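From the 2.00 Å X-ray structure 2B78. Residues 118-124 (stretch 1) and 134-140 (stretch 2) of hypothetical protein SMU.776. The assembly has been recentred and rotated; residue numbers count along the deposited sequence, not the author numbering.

Stretch 1 118-124: FVLFSWY
Stretch 2 (134-140) EIVAAFR

Residues 118-123 form a β-strand and residues 134-140 a stretch of α-helix that extends beyond it at both ends. The helix packs against the strand in a nearly antiparallel sense, the two N-to-C directions making an angle of 152°, with a closest approach between axes of 11.5 Å. The contact is wholly apolar: no hydrogen bond crosses it, and 282 Å² is buried, both sides summed. In register, the CA atoms of F121 and V136 lie 8.7 Å apart and those of V119 and R140 10.4 Å apart.

The strand is extended, with phi/psi running from -116/157 at V119 through -92/142 at F121 to -104/118 at W123. Its alternation brings V119, F121 and W123 to the helix, while F118, L120 and S122 stay out of reach. Helical values near -62/-44 prevail in the partner, where A138 N to E134 O (2.9 Å), F139 N to I135 O (3.0 Å) and R140 N to V136 O (2.8 Å) are hydrogen bonded. One turn thus separates I135 from F139, and both point toward the strand.

F121 covers most, with 73 Å² of its surface buried by the helix. Its CB points toward the helix, and chi1 of -76° (m) with chi2 of -101° carries the ring to F139. There it presents its edge to the face of the F139 ring, with centroids 5.1 Å apart and planes at 76°; F121 CZ lies 3.6 Å from F139 CG. V136 CG2 sits over one face of the F121 ring, 4.2 Å from F121 CE1. A flat aromatic side chain suits this position because its edge and face serve two different neighbours.

F139, with 56 Å² covered, adopts chi1 of -179° (t) and chi2 of 87°. Besides receiving F121, its ring reaches V119, whose CG1 is 4.1 Å from F139 CZ; the compact valine, chi1 -66° (m), packs against CZ.

W123 contributes 51 Å². Its CB points sideways, but chi1 of -47° (m) and chi2 of 112° bring the six-membered ring nearer the helix. W123 CZ3 meets I135 CD1 at 3.9 Å, the isoleucine being extended by its m,t rotamer (-68°, -179°). At the indole edge, W123 CZ2 lies 4.1 Å from V136 CG2. V136, chi1 178° (t), therefore uses this methyl to touch both F121 and W123. The polar W123 NE1 is hydrogen bonded elsewhere in the structure, so the indole can be buried here without leaving that group unsatisfied.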

ATOM      1  N   PHE A 118       5.847 -16.523   7.681  1.00 14.78           N
ATOM      2  CA  PHE A 118       5.957 -16.628   6.232  1.00 14.34           C
ATOM      3  C   PHE A 118       6.237 -15.286   5.563  1.00 14.56           C
ATOM      4  O   PHE A 118       5.925 -14.227   6.110  1.00 14.67           O
ATOM      5  CB  PHE A 118       4.661 -17.225   5.672  1.00 14.55           C
ATOM      6  CG  PHE A 118       4.385 -18.621   6.156  1.00 15.59           C
ATOM      7  CD1 PHE A 118       4.888 -19.722   5.470  1.00 15.05           C
ATOM      8  CD2 PHE A 118       3.652 -18.833   7.323  1.00 15.46           C
ATOM      9  CE1 PHE A 118       4.667 -21.017   5.944  1.00 14.18           C
ATOM     10  CE2 PHE A 118       3.428 -20.123   7.801  1.00 14.72           C
ATOM     11  CZ  PHE A 118       3.938 -21.213   7.108  1.00 14.62           C
ATOM     12  N   VAL A 119       6.840 -15.335   4.380  1.00 14.42           N
ATOM     13  CA  VAL A 119       7.138 -14.118   3.644  1.00 15.70           C
ATOM     14  C   VAL A 119       6.369 -14.096   2.338  1.00 15.87           C
ATOM     15  O   VAL A 119       5.964 -15.147   1.821  1.00 16.76           O
ATOM     16  CB  VAL A 119       8.646 -13.976   3.350  1.00 16.97           C
ATOM     17  CG1 VAL A 119       9.389 -13.794   4.646  1.00 18.47           C
ATOM     18  CG2 VAL A 119       9.169 -15.197   2.607  1.00 18.43           C
ATOM     19  N   LEU A 120       6.159 -12.893   1.815  1.00 15.54           N
ATOM     20  CA  LEU A 120       5.434 -12.716   0.568  1.00 15.25           C
ATOM     21  C   LEU A 120       6.196 -11.796  -0.381  1.00 15.56           C
ATOM     22  O   LEU A 120       6.380 -10.612  -0.102  1.00 16.65           O
ATOM     23  CB  LEU A 120       4.040 -12.140   0.844  1.00 12.64           C
ATOM     24  CG  LEU A 120       3.164 -11.943  -0.400  1.00 13.93           C
ATOM     25  CD1 LEU A 120       2.808 -13.307  -0.998  1.00 12.87           C
ATOM     26  CD2 LEU A 120       1.902 -11.177  -0.027  1.00 13.92           C
ATOM     27  N   PHE A 121       6.642 -12.367  -1.498  1.00 15.91           N
ATOM     28  CA  PHE A 121       7.371 -11.651  -2.535  1.00 16.72           C
ATOM     29  C   PHE A 121       6.360 -11.142  -3.548  1.00 17.70           C
ATOM     30  O   PHE A 121       5.387 -11.838  -3.862  1.00 17.80           O
ATOM     31  CB  PHE A 121       8.317 -12.600  -3.278  1.00 15.94           C
ATOM     32  CG  PHE A 121       9.563 -12.956  -2.525  1.00 16.87           C
ATOM     33  CD1 PHE A 121      10.767 -12.331  -2.818  1.00 15.92           C
ATOM     34  CD2 PHE A 121       9.542 -13.935  -1.535  1.00 17.09           C
ATOM     35  CE1 PHE A 121      11.931 -12.677  -2.138  1.00 15.52           C
ATOM     36  CE2 PHE A 121      10.706 -14.284  -0.851  1.00 15.16           C
ATOM     37  CZ  PHE A 121      11.897 -13.655  -1.154  1.00 13.98           C
ATOM     38  N   SER A 122       6.594  -9.944  -4.071  1.00 16.65           N
ATOM     39  CA  SER A 122       5.722  -9.384  -5.090  1.00 16.54           C
ATOM     40  C   SER A 122       6.586  -8.881  -6.231  1.00 16.55           C
ATOM     41  O   SER A 122       7.514  -8.084  -6.031  1.00 15.50           O
ATOM     42  CB  SER A 122       4.863  -8.251  -4.525  1.00 16.01           C
ATOM     43  OG  SER A 122       3.897  -8.766  -3.625  1.00 17.00           O
ATOM     44  N   TRP A 123       6.293  -9.374  -7.430  1.00 16.83           N
ATOM     45  CA  TRP A 123       7.036  -8.991  -8.628  1.00 16.95           C
ATOM     46  C   TRP A 123       6.203  -8.009  -9.462  1.00 17.45           C
ATOM     47  O   TRP A 123       5.130  -8.364  -9.961  1.00 17.25           O
ATOM     48  CB  TRP A 123       7.356 -10.239  -9.456  1.00 15.32           C
ATOM     49  CG  TRP A 123       7.905 -11.383  -8.647  1.00 15.49           C
ATOM     50  CD1 TRP A 123       7.287 -12.575  -8.395  1.00 14.67           C
ATOM     51  CD2 TRP A 123       9.160 -11.427  -7.950  1.00 14.42           C
ATOM     52  NE1 TRP A 123       8.076 -13.356  -7.584  1.00 15.39           N
ATOM     53  CE2 TRP A 123       9.232 -12.679  -7.299  1.00 13.99           C
ATOM     54  CE3 TRP A 123      10.231 -10.532  -7.818  1.00 14.00           C
ATOM     55  CZ2 TRP A 123      10.330 -13.056  -6.516  1.00 13.40           C
ATOM     56  CZ3 TRP A 123      11.322 -10.908  -7.041  1.00 14.03           C
ATOM     57  CH2 TRP A 123      11.364 -12.161  -6.403  1.00 14.04           C
ATOM     58  N   TYR A 124       6.715  -6.790  -9.636  1.00 17.65           N
ATOM     59  CA  TYR A 124       6.000  -5.753 -10.376  1.00 18.43           C
ATOM     60  C   TYR A 124       6.302  -5.645 -11.868  1.00 18.50           C
ATOM     61  O   TYR A 124       5.664  -4.859 -12.572  1.00 18.66           O
ATOM     62  CB  TYR A 124       6.227  -4.388  -9.712  1.00 18.28           C
ATOM     63  CG  TYR A 124       5.583  -4.270  -8.353  1.00 17.92           C
ATOM     64  CD1 TYR A 124       6.017  -5.055  -7.289  1.00 18.47           C
ATOM     65  CD2 TYR A 124       4.530  -3.381  -8.131  1.00 19.70           C
ATOM     66  CE1 TYR A 124       5.422  -4.961  -6.034  1.00 19.05           C
ATOM     67  CE2 TYR A 124       3.925  -3.279  -6.872  1.00 19.59           C
ATOM     68  CZ  TYR A 124       4.381  -4.074  -5.832  1.00 19.94           C
ATOM     69  OH  TYR A 124       3.803  -3.987  -4.587  1.00 20.85           O
ATOM     70  N   GLU A 134      17.747 -15.915  -8.372  1.00 22.57           N
ATOM     71  CA  GLU A 134      18.900 -15.371  -7.666  1.00 22.79           C
ATOM     72  C   GLU A 134      18.439 -14.425  -6.562  1.00 21.07           C
ATOM     73  O   GLU A 134      19.006 -14.412  -5.474  1.00 20.57           O
ATOM     74  CB  GLU A 134      19.837 -14.662  -8.639  1.00 23.48           C
ATOM     75  CG  GLU A 134      19.139 -13.777  -9.645  1.00 26.56           C
ATOM     76  CD  GLU A 134      20.062 -13.355 -10.769  1.00 28.75           C
ATOM     77  OE1 GLU A 134      21.013 -12.586 -10.499  1.00 28.16           O
ATOM     78  OE2 GLU A 134      19.838 -13.801 -11.919  1.00 29.07           O
ATOM     79  N   ILE A 135      17.397 -13.647  -6.832  1.00 19.14           N
ATOM     80  CA  ILE A 135      16.870 -12.738  -5.824  1.00 17.92           C
ATOM     81  C   ILE A 135      16.424 -13.530  -4.592  1.00 18.64           C
ATOM     82  O   ILE A 135      16.775 -13.195  -3.465  1.00 19.49           O
ATOM     83  CB  ILE A 135      15.645 -11.944  -6.358  1.00 17.90           C
ATOM     84  CG1 ILE A 135      16.094 -10.978  -7.456  1.00 15.87           C
ATOM     85  CG2 ILE A 135      14.961 -11.189  -5.203  1.00 15.23           C
ATOM     86  CD1 ILE A 135      14.970 -10.130  -8.035  1.00 17.79           C
ATOM     87  N   VAL A 136      15.641 -14.584  -4.808  1.00 18.15           N
ATOM     88  CA  VAL A 136      15.150 -15.393  -3.701  1.00 17.35           C
ATOM     89  C   VAL A 136      16.300 -16.079  -2.969  1.00 18.03           C
ATOM     90  O   VAL A 136      16.339 -16.096  -1.741  1.00 19.46           O
ATOM     91  CB  VAL A 136      14.133 -16.451  -4.198  1.00 17.32           C
ATOM     92  CG1 VAL A 136      13.681 -17.319  -3.047  1.00 16.66           C
ATOM     93  CG2 VAL A 136      12.931 -15.762  -4.818  1.00 16.02           C
ATOM     94  N   ALA A 137      17.240 -16.632  -3.732  1.00 17.27           N
ATOM     95  CA  ALA A 137      18.400 -17.304  -3.165  1.00 16.78           C
ATOM     96  C   ALA A 137      19.132 -16.358  -2.208  1.00 16.22           C
ATOM     97  O   ALA A 137      19.509 -16.743  -1.096  1.00 16.70           O
ATOM     98  CB  ALA A 137      19.338 -17.753  -4.289  1.00 15.95           C
ATOM     99  N   ALA A 138      19.326 -15.118  -2.650  1.00 14.76           N
ATOM    100  CA  ALA A 138      19.991 -14.104  -1.839  1.00 13.86           C
ATOM    101  C   ALA A 138      19.179 -13.789  -0.591  1.00 13.39           C
ATOM    102  O   ALA A 138      19.740 -13.603   0.495  1.00 12.77           O
ATOM    103  CB  ALA A 138      20.187 -12.829  -2.654  1.00 11.72           C
ATOM    104  N   PHE A 139      17.857 -13.720  -0.740  1.00 13.29           N
ATOM    105  CA  PHE A 139      16.986 -13.417   0.398  1.00 14.52           C
ATOM    106  C   PHE A 139      17.045 -14.519   1.455  1.00 15.31           C
ATOM    107  O   PHE A 139      17.163 -14.238   2.652  1.00 15.24           O
ATOM    108  CB  PHE A 139      15.526 -13.240  -0.050  1.00 13.90           C
ATOM    109  CG  PHE A 139      14.585 -12.891   1.080  1.00 14.37           C
ATOM    110  CD1 PHE A 139      14.388 -11.567   1.455  1.00 13.29           C
ATOM    111  CD2 PHE A 139      13.932 -13.891   1.796  1.00 13.42           C
ATOM    112  CE1 PHE A 139      13.551 -11.242   2.529  1.00 13.25           C
ATOM    113  CE2 PHE A 139      13.100 -13.583   2.866  1.00 13.14           C
ATOM    114  CZ  PHE A 139      12.909 -12.251   3.235  1.00 14.14           C
ATOM    115  N   ARG A 140      16.962 -15.773   1.016  1.00 16.57           N
ATOM    116  CA  ARG A 140      16.992 -16.879   1.957  1.00 18.61           C
ATOM    117  C   ARG A 140      18.268 -16.917   2.785  1.00 18.52           C
ATOM    118  O   ARG A 140      18.254 -17.387   3.918  1.00 20.69           O
ATOM    119  CB  ARG A 140      16.782 -18.211   1.231  1.00 20.01           C
ATOM    120  CG  ARG A 140      15.394 -18.334   0.622  1.00 21.95           C
ATOM    121  CD  ARG A 140      15.174 -19.679  -0.060  1.00 25.35           C
ATOM    122  NE  ARG A 140      14.878 -20.758   0.883  1.00 29.40           N
ATOM    123  CZ  ARG A 140      14.652 -22.020   0.521  1.00 30.42           C
ATOM    124  NH1 ARG A 140      14.693 -22.358  -0.762  1.00 30.73           N
ATOM    125  NH2 ARG A 140      14.377 -22.945   1.436  1.00 29.83           N
TER